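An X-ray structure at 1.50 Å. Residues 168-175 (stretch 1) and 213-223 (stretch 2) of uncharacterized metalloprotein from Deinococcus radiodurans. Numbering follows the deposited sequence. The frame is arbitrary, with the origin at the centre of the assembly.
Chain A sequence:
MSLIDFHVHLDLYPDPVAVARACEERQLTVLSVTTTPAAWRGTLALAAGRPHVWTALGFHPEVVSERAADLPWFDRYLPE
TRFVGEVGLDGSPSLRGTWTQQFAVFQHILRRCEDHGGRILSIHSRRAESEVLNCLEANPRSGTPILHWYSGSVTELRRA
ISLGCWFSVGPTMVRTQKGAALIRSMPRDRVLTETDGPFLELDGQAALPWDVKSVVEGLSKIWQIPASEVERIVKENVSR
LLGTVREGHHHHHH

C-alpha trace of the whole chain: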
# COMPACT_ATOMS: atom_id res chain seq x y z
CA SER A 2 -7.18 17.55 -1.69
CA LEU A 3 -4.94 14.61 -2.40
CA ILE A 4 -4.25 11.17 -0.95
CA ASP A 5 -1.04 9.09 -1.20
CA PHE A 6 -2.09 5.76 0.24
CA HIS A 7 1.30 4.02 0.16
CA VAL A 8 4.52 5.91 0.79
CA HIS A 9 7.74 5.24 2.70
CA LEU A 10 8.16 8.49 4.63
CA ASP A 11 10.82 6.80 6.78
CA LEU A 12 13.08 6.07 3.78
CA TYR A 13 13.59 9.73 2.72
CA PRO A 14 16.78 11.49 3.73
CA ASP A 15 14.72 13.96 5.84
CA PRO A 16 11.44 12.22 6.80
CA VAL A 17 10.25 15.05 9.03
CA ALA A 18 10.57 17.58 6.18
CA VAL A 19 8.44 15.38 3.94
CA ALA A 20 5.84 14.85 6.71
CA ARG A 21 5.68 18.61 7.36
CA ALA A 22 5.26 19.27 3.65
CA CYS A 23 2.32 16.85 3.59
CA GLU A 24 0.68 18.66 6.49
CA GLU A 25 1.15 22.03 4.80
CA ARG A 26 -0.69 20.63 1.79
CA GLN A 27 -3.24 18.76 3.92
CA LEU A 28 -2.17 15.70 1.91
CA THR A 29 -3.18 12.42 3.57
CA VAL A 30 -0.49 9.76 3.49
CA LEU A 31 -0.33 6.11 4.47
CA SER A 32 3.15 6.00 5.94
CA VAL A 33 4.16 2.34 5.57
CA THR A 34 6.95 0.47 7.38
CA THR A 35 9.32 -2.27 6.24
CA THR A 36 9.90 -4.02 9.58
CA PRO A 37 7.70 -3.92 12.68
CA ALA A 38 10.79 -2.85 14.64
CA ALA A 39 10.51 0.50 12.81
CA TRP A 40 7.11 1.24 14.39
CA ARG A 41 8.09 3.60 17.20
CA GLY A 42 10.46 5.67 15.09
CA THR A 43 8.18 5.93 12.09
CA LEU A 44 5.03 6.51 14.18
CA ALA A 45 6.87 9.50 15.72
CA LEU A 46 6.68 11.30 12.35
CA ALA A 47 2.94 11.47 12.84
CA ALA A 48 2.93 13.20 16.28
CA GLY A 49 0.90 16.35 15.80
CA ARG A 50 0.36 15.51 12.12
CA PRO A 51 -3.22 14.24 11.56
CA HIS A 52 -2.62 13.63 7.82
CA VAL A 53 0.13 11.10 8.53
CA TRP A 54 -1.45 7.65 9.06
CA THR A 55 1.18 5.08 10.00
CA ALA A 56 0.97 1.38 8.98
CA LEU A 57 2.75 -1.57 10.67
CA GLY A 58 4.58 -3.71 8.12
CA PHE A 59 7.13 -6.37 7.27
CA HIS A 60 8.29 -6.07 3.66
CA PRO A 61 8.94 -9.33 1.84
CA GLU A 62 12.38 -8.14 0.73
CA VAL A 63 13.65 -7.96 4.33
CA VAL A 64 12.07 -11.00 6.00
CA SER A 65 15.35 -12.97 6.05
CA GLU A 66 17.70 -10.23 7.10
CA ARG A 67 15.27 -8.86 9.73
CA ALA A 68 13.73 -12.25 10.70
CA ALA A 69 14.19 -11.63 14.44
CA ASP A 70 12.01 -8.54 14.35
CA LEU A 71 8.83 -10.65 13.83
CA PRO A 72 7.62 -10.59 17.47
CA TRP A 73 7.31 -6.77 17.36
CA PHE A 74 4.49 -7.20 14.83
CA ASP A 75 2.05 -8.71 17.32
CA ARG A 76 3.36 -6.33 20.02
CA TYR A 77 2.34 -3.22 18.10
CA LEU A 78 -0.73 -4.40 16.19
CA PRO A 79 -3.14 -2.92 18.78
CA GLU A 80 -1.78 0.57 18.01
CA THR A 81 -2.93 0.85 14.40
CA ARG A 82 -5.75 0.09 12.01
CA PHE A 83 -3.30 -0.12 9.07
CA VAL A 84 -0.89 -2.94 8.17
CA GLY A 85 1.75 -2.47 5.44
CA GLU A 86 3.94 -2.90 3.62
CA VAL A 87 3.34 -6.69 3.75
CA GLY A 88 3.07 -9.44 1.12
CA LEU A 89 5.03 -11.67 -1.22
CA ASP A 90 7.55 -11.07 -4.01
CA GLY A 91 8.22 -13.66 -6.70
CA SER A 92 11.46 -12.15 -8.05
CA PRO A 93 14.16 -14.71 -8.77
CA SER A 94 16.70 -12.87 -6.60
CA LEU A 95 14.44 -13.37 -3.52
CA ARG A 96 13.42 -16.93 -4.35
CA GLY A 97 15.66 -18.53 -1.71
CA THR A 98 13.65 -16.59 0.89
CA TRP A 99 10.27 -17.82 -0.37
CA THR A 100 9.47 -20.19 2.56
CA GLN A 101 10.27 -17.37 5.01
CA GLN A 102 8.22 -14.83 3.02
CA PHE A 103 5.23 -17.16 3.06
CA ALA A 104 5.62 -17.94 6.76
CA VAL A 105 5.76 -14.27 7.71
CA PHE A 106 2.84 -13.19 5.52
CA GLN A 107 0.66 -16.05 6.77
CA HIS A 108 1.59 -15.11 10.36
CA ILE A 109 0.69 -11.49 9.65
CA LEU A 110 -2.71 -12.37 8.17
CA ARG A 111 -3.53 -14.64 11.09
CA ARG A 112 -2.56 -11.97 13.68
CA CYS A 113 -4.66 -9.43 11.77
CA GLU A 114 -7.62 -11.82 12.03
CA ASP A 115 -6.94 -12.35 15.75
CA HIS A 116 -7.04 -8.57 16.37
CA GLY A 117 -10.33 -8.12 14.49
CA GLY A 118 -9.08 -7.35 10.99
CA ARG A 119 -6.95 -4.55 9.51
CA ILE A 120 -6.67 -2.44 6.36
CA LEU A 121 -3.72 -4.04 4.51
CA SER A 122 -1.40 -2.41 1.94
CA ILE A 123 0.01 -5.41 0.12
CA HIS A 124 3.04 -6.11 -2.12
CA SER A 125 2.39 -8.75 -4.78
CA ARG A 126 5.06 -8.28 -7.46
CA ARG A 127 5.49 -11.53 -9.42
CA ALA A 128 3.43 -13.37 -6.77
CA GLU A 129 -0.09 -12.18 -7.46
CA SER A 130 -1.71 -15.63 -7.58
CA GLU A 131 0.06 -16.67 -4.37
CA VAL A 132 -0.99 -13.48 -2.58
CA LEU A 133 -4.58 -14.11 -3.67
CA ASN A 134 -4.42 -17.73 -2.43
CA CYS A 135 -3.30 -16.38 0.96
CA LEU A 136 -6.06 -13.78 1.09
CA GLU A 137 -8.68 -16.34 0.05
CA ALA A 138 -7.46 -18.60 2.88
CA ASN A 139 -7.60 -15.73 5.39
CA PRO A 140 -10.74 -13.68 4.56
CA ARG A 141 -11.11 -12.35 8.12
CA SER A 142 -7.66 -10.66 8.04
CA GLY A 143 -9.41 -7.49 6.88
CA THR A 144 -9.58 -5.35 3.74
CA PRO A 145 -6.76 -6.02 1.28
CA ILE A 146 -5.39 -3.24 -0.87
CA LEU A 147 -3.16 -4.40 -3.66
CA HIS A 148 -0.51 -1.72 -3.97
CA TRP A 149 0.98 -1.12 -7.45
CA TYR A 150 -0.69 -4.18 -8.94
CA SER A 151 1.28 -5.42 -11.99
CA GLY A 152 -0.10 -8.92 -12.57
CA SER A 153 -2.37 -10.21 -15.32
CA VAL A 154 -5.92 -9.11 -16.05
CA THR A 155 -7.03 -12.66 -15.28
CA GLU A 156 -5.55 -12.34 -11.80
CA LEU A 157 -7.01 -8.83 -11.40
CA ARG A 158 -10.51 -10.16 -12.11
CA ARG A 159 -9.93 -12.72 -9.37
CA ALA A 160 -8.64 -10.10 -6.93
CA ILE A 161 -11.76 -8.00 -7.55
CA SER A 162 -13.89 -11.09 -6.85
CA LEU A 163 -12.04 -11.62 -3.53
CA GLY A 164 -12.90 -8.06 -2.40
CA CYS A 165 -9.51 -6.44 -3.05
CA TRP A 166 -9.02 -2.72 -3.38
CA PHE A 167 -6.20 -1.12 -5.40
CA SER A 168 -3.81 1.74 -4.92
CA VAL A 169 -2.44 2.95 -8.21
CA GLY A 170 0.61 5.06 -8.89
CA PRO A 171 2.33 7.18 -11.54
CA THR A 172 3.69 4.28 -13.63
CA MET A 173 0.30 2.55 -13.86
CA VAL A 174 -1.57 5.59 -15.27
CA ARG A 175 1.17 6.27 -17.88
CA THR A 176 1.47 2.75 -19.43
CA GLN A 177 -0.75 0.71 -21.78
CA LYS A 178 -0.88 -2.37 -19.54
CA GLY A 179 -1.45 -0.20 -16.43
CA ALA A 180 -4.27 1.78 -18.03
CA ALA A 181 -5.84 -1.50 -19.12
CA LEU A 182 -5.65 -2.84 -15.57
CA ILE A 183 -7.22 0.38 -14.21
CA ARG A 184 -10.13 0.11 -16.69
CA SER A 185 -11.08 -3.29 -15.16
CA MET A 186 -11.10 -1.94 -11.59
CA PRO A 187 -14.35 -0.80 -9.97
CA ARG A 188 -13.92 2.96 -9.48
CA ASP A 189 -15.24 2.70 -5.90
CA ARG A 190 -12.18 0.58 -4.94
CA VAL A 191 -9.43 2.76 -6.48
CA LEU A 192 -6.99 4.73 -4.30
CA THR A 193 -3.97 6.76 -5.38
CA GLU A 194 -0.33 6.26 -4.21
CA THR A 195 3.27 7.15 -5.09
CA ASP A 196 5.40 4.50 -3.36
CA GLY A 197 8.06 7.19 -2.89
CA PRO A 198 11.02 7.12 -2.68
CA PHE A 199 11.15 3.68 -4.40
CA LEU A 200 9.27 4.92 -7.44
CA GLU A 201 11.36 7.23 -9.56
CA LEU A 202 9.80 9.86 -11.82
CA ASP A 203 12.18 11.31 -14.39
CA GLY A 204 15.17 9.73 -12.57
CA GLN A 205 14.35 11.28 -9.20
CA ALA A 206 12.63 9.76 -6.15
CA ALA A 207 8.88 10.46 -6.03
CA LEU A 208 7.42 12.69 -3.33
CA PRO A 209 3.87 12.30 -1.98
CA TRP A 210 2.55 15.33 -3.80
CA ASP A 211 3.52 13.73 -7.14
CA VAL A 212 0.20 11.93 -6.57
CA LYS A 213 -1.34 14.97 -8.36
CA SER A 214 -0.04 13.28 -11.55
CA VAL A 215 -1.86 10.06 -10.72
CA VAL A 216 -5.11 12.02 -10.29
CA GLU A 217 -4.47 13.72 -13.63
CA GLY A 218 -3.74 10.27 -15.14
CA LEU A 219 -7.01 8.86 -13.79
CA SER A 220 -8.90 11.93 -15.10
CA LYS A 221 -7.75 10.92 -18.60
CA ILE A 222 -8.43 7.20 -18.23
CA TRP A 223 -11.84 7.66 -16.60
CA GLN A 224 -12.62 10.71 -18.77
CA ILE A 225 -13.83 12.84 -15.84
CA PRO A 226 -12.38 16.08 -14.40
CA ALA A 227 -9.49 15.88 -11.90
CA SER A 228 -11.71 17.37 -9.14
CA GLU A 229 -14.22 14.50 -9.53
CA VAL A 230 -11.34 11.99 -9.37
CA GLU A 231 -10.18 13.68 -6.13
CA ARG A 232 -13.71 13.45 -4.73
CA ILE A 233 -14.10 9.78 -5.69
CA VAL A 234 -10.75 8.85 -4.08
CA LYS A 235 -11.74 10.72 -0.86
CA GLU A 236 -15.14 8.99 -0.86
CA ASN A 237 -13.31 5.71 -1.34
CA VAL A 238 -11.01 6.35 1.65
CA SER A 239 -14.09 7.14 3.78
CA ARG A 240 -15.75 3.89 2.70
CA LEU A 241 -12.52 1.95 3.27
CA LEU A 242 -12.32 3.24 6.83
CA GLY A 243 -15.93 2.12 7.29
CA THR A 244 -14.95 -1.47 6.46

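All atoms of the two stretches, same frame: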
# COMPACT_ATOMS: atom_id res chain seq x y z
N SER A 168 -4.40 0.43 -4.92
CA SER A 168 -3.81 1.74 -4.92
C SER A 168 -2.87 1.82 -6.11
O SER A 168 -2.02 0.96 -6.33
CB SER A 168 -3.12 2.08 -3.57
OG SER A 168 -2.12 1.13 -3.21
N VAL A 169 -3.08 2.85 -6.92
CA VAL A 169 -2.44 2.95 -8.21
C VAL A 169 -1.55 4.17 -8.22
O VAL A 169 -1.89 5.20 -7.61
CB VAL A 169 -3.48 2.97 -9.38
CG1 VAL A 169 -4.41 1.76 -9.30
CG2 VAL A 169 -4.29 4.24 -9.39
N GLY A 170 -0.41 4.05 -8.89
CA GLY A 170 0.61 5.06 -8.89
C GLY A 170 0.94 5.64 -10.25
O GLY A 170 0.28 5.33 -11.25
N PRO A 171 1.97 6.49 -10.30
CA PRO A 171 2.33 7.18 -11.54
C PRO A 171 2.64 6.28 -12.74
O PRO A 171 2.29 6.62 -13.87
CB PRO A 171 3.58 7.95 -11.14
CG PRO A 171 3.37 8.25 -9.67
CD PRO A 171 2.73 6.99 -9.15
N THR A 172 3.29 5.14 -12.51
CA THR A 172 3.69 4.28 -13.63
C THR A 172 2.46 3.62 -14.24
O THR A 172 2.35 3.50 -15.46
CB THR A 172 4.76 3.23 -13.23
OG1 THR A 172 4.22 2.31 -12.27
CG2 THR A 172 5.99 3.89 -12.65
N MET A 173 1.51 3.22 -13.40
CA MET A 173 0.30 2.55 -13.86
C MET A 173 -0.59 3.42 -14.77
O MET A 173 -1.17 2.91 -15.73
CB MET A 173 -0.52 2.03 -12.68
CG MET A 173 0.16 0.88 -11.94
SD MET A 173 -0.83 0.21 -10.59
CE MET A 173 -2.19 -0.60 -11.48
N VAL A 174 -0.71 4.71 -14.47
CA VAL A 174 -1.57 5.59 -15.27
C VAL A 174 -0.93 6.04 -16.58
O VAL A 174 -1.62 6.56 -17.45
CB VAL A 174 -2.06 6.85 -14.50
CG1 VAL A 174 -2.84 6.45 -13.26
CG2 VAL A 174 -0.90 7.78 -14.19
N ARG A 175 0.38 5.82 -16.72
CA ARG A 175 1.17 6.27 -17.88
C ARG A 175 1.59 5.14 -18.84
O ARG A 175 2.34 5.38 -19.79
CB ARG A 175 2.42 7.01 -17.40
N LYS A 213 -0.58 14.11 -7.43
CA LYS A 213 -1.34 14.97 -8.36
C LYS A 213 -1.30 14.41 -9.79
O LYS A 213 -2.31 14.44 -10.50
CB LYS A 213 -0.81 16.41 -8.33
CG LYS A 213 -1.77 17.40 -8.99
CD LYS A 213 -1.40 18.84 -8.70
CE LYS A 213 -2.31 19.79 -9.46
NZ LYS A 213 -2.18 21.23 -9.02
N SER A 214 -0.15 13.88 -10.21
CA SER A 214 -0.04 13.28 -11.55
C SER A 214 -0.84 12.00 -11.72
O SER A 214 -1.30 11.69 -12.82
CB SER A 214 1.40 13.09 -11.98
OG SER A 214 2.07 12.11 -11.23
N VAL A 215 -1.02 11.24 -10.65
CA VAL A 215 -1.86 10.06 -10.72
C VAL A 215 -3.31 10.49 -10.90
O VAL A 215 -4.05 9.86 -11.67
CB VAL A 215 -1.74 9.17 -9.45
CG1 VAL A 215 -2.54 7.89 -9.62
CG2 VAL A 215 -0.27 8.84 -9.17
N VAL A 216 -3.74 11.53 -10.19
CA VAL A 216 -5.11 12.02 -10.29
C VAL A 216 -5.38 12.52 -11.72
O VAL A 216 -6.44 12.21 -12.32
CB VAL A 216 -5.38 13.14 -9.27
CG1 VAL A 216 -6.64 13.94 -9.64
CG2 VAL A 216 -5.48 12.55 -7.86
N GLU A 217 -4.41 13.26 -12.24
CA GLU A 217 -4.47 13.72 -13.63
C GLU A 217 -4.53 12.52 -14.58
O GLU A 217 -5.34 12.51 -15.52
CB GLU A 217 -3.29 14.63 -13.95
CG GLU A 217 -3.39 15.98 -13.23
CD GLU A 217 -2.13 16.83 -13.30
OE1 GLU A 217 -1.07 16.31 -13.72
OE2 GLU A 217 -2.21 18.03 -12.93
N GLY A 218 -3.71 11.51 -14.33
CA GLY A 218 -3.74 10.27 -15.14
C GLY A 218 -5.09 9.57 -15.12
O GLY A 218 -5.59 9.11 -16.16
N LEU A 219 -5.69 9.46 -13.94
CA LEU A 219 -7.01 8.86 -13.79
C LEU A 219 -8.10 9.70 -14.46
O LEU A 219 -9.08 9.15 -14.97
CB LEU A 219 -7.36 8.66 -12.31
CG LEU A 219 -6.70 7.48 -11.59
CD1 LEU A 219 -7.05 7.53 -10.07
CD2 LEU A 219 -7.13 6.15 -12.22
N SER A 220 -7.96 11.02 -14.41
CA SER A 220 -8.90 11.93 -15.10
C SER A 220 -8.98 11.56 -16.58
O SER A 220 -10.07 11.51 -17.17
CB SER A 220 -8.45 13.39 -14.93
OG SER A 220 -9.24 14.29 -15.69
N LYS A 221 -7.83 11.27 -17.18
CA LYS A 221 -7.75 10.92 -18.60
C LYS A 221 -8.33 9.54 -18.88
O LYS A 221 -9.09 9.35 -19.85
CB LYS A 221 -6.29 10.96 -19.07
CG LYS A 221 -5.65 12.33 -19.09
CD LYS A 221 -4.20 12.22 -19.56
CE LYS A 221 -3.50 13.57 -19.62
NZ LYS A 221 -2.58 13.69 -20.81
N ILE A 222 -7.96 8.56 -18.06
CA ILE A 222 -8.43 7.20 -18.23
C ILE A 222 -9.93 7.08 -17.99
O ILE A 222 -10.63 6.41 -18.76
CB ILE A 222 -7.66 6.22 -17.31
CG1 ILE A 222 -6.19 6.16 -17.71
CG2 ILE A 222 -8.24 4.83 -17.41
CD1 ILE A 222 -5.28 5.52 -16.69
N TRP A 223 -10.43 7.72 -16.93
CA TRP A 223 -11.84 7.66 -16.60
C TRP A 223 -12.67 8.65 -17.42
O TRP A 223 -13.90 8.54 -17.47
CB TRP A 223 -12.06 7.96 -15.11
CG TRP A 223 -11.61 6.87 -14.16
CD1 TRP A 223 -11.22 5.60 -14.46
CD2 TRP A 223 -11.55 6.99 -12.73
NE1 TRP A 223 -10.91 4.91 -13.30
CE2 TRP A 223 -11.10 5.75 -12.23
CE3 TRP A 223 -11.82 8.02 -11.84
CZ2 TRP A 223 -10.93 5.52 -10.87
CZ3 TRP A 223 -11.64 7.78 -10.48
CH2 TRP A 223 -11.21 6.54 -10.01
O HOH W 1 -3.26 8.60 -18.22

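The contact between the two stretches centres on Val174, whose side chain enters the helix of stretch 2 as a knob into a hole formed by Val215, Gly218, Leu219 and Ile222. Its CA-to-CB bond points toward the helix, and in the m rotamer CG1 lies 3.9 Å from CG1 of Val215 and 4.3 Å from CG of Leu219. The floor of the hole is Gly218. With no side chain there, CB of Val174 comes within 3.9 Å of CA of Gly218, and the two backbones draw together until their CA atoms are 5.2 Å apart. A CB on Gly218 would point straight at the knob and fall only 2.4 Å from CG2 of Val174, so this close approach depends on the bare backbone. Ile222, one helical turn beyond Gly218, completes the hole by placing CD1 4.1 Å from CB of Val174.

Val215 is the second focus of the packing, pointing toward stretch 1 with its two methyl groups in different surroundings. CG2 rests against the start of the turn, 3.5 Å from CD of Pro171 and 3.6 Å from the backbone C of Gly170. CG1 faces the end of the strand as well as Val174: it lies 4.1 Å from CG2 of Val169 and 3.4 Å from the carbonyl O of Val169. Here too the main chains are near, with CA of Pro171 5.2 Å from CA of Val215. Leu219 extends the apolar layer. Although its CA-to-CB bond runs sideways, the end of its side chain comes nearer, and CD1 reaches to 4.3 Å from CG2 of Val169.

The backbone on each side is organised by its own hydrogen bonds. Stretch 2 is a regular helix, with Gly218 N donating to Ser214 O at 2.8 Å and Leu219 N to Val215 O at 2.8 Å. Stretch 1 leaves its strand after Val169 and coils into a loosely bonded helical turn, in which Val174 N makes a weak bond to Gly170 O at 3.4 Å. No direct hydrogen bond crosses between the stretches, and their association is essentially one of shape and apolar burial, with 343 Å² covered in total.

Toward the edge, Ser214 approaches only loosely, its OG 4.4 Å from CG of Pro171, and that hydroxyl is hydrogen-bonded to a residue just outside the stretches. A water supplies the polar link, donating to Val174 O at 2.7 Å and to Gly218 O at 3.2 Å, and thus joins the carbonyls of two residues that also pack against each other at the centre of the contact.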